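Local coordinates for protein serine protease inhibitor (Schistosoma haematobium, PDB 3STO) that probably inhibits serine endopeptidases, as a member of the serpin family from a parasitic trematode, at residues G36-T41 against F298-T303. Residues are numbered along the deposited sequence; the frame is centred on the assembly and turned at random.
Sequences GDNFLT and FTLKNT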
loop_
_atom_site.group_PDB
_atom_site.type_symbol
_atom_site.label_atom_id
_atom_site.label_comp_id
_atom_site.label_asym_id
_atom_site.label_seq_id
_atom_site.Cartn_x
_atom_site.Cartn_y
_atom_site.Cartn_z
ATOM N N GLY A 36 -3.558 -15.335 -10.033
ATOM C CA GLY A 36 -3.570 -15.136 -11.470
ATOM C C GLY A 36 -3.626 -13.699 -11.956
ATOM O O GLY A 36 -3.822 -13.470 -13.145
ATOM N N ASP A 37 -3.456 -12.723 -11.067
ATOM C CA ASP A 37 -3.503 -11.335 -11.504
ATOM C C ASP A 37 -2.240 -10.544 -11.143
ATOM O O ASP A 37 -1.438 -10.968 -10.322
ATOM C CB ASP A 37 -4.726 -10.634 -10.891
ATOM C CG ASP A 37 -6.026 -11.367 -11.164
ATOM O OD1 ASP A 37 -6.292 -11.715 -12.334
ATOM O OD2 ASP A 37 -6.795 -11.594 -10.203
ATOM N N ASN A 38 -2.094 -9.367 -11.735
ATOM C CA ASN A 38 -1.272 -8.349 -11.086
ATOM C C ASN A 38 -1.854 -8.033 -9.687
ATOM O O ASN A 38 -3.065 -8.048 -9.467
ATOM C CB ASN A 38 -1.184 -7.064 -11.906
ATOM C CG ASN A 38 -0.447 -7.242 -13.247
ATOM O OD1 ASN A 38 0.487 -8.046 -13.381
ATOM N ND2 ASN A 38 -0.862 -6.452 -14.238
ATOM N N PHE A 39 -0.984 -7.774 -8.730
ATOM C CA PHE A 39 -1.437 -7.408 -7.412
ATOM C C PHE A 39 -0.658 -6.187 -6.917
ATOM O O PHE A 39 0.543 -6.078 -7.156
ATOM C CB PHE A 39 -1.277 -8.577 -6.434
ATOM C CG PHE A 39 -1.619 -8.215 -5.045
ATOM C CD1 PHE A 39 -2.958 -8.160 -4.639
ATOM C CD2 PHE A 39 -0.614 -7.868 -4.140
ATOM C CE1 PHE A 39 -3.311 -7.790 -3.309
ATOM C CE2 PHE A 39 -0.943 -7.496 -2.813
ATOM C CZ PHE A 39 -2.302 -7.461 -2.393
ATOM N N LEU A 40 -1.340 -5.289 -6.214
ATOM C CA LEU A 40 -0.712 -4.076 -5.700
ATOM C C LEU A 40 -1.436 -3.658 -4.412
ATOM O O LEU A 40 -2.651 -3.545 -4.395
ATOM C CB LEU A 40 -0.804 -2.976 -6.767
ATOM C CG LEU A 40 -0.382 -1.555 -6.437
ATOM C CD1 LEU A 40 1.030 -1.551 -5.941
ATOM C CD2 LEU A 40 -0.529 -0.639 -7.636
ATOM N N THR A 41 -0.696 -3.464 -3.328
ATOM C CA THR A 41 -1.288 -2.955 -2.106
ATOM C C THR A 41 -0.338 -2.164 -1.185
ATOM O O THR A 41 0.871 -2.415 -1.130
ATOM C CB THR A 41 -1.909 -4.100 -1.258
ATOM O OG1 THR A 41 -2.814 -3.548 -0.289
ATOM C CG2 THR A 41 -0.796 -4.915 -0.555
ATOM N N PHE A 298 6.468 0.480 -16.531
ATOM C CA PHE A 298 5.067 0.098 -16.444
ATOM C C PHE A 298 4.313 0.968 -15.460
ATOM O O PHE A 298 4.899 1.712 -14.636
ATOM C CB PHE A 298 4.921 -1.368 -16.024
ATOM C CG PHE A 298 5.482 -1.674 -14.663
ATOM C CD1 PHE A 298 6.837 -1.923 -14.496
ATOM C CD2 PHE A 298 4.661 -1.697 -13.549
ATOM C CE1 PHE A 298 7.353 -2.201 -13.231
ATOM C CE2 PHE A 298 5.180 -1.964 -12.270
ATOM C CZ PHE A 298 6.524 -2.214 -12.120
ATOM N N THR A 299 2.996 0.880 -15.549
ATOM C CA THR A 299 2.201 1.439 -14.485
ATOM C C THR A 299 1.025 0.559 -14.146
ATOM O O THR A 299 0.233 0.224 -15.025
ATOM C CB THR A 299 1.805 2.913 -14.748
ATOM O OG1 THR A 299 0.443 3.121 -14.377
ATOM C CG2 THR A 299 2.024 3.295 -16.175
ATOM N N LEU A 300 0.950 0.144 -12.885
ATOM C CA LEU A 300 -0.240 -0.556 -12.373
ATOM C C LEU A 300 -1.176 0.377 -11.650
ATOM O O LEU A 300 -0.760 1.188 -10.804
ATOM C CB LEU A 300 0.087 -1.669 -11.370
ATOM C CG LEU A 300 1.149 -2.713 -11.597
ATOM C CD1 LEU A 300 0.999 -3.759 -10.507
ATOM C CD2 LEU A 300 1.052 -3.313 -12.991
ATOM N N LYS A 301 -2.450 0.222 -11.966
ATOM C CA LYS A 301 -3.538 0.803 -11.181
ATOM C C LYS A 301 -4.429 -0.298 -10.622
ATOM O O LYS A 301 -4.587 -1.351 -11.220
ATOM C CB LYS A 301 -4.347 1.756 -12.048
ATOM C CG LYS A 301 -3.525 2.923 -12.351
ATOM C CD LYS A 301 -4.174 3.912 -13.309
ATOM C CE LYS A 301 -3.041 4.808 -13.850
ATOM N NZ LYS A 301 -3.504 6.007 -14.696
ATOM N N ASN A 302 -5.020 -0.065 -9.468
ATOM C CA ASN A 302 -5.991 -1.019 -8.989
ATOM C C ASN A 302 -6.859 -0.461 -7.882
ATOM O O ASN A 302 -6.525 0.561 -7.261
ATOM C CB ASN A 302 -5.327 -2.353 -8.610
ATOM C CG ASN A 302 -4.815 -2.384 -7.200
ATOM O OD1 ASN A 302 -4.741 -1.363 -6.505
ATOM N ND2 ASN A 302 -4.455 -3.566 -6.760
ATOM N N THR A 303 -7.977 -1.138 -7.667
ATOM C CA THR A 303 -8.960 -0.780 -6.642
ATOM C C THR A 303 -9.253 -2.041 -5.857
ATOM O O THR A 303 -9.704 -3.034 -6.411
ATOM C CB THR A 303 -10.270 -0.356 -7.280
ATOM O OG1 THR A 303 -10.071 0.840 -8.041
ATOM C CG2 THR A 303 -11.300 -0.090 -6.206
#
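Two backbone N-H groups, those of M400 and N401, grip OD1 of N38, which would hold the orientation of its amide while ND2 rests against L300 CD2 at 3.9 Å. In the serpin fold this contact joins sheet B, to which the short strand 39-41 belongs through its antiparallel pairing with strand 392-399, to sheet A, where the long strand 287-305 runs beside 339-348. Segments 39-41 and 298-303 cross at 71° with their axes 7.5 Å apart at closest approach and form no backbone ladder; the one hydrogen bond between them runs from a side chain to a carbonyl. N302 ND2 donates it to the backbone O of L40 (3.0 Å), while OD1 of the same amide accepts a hydrogen bond from ND2 of N344 on strand 339-348. N302 CG lies between its own backbone N and carbonyl carbon (chi1 87°). The N-H approaches L40 O on a lone pair, in the carbonyl plane, with an angle of 154° at the hydrogen; the acceptor is tilted slightly from the N302 amide plane. Beside this bond, L40 CB lies 3.7 Å from N302 ND2. The L40 side chain, also touching M395 and A397, crosses that of L300 obliquely in a largely buried apolar patch, CD2 meeting L300 CB at 3.9 Å.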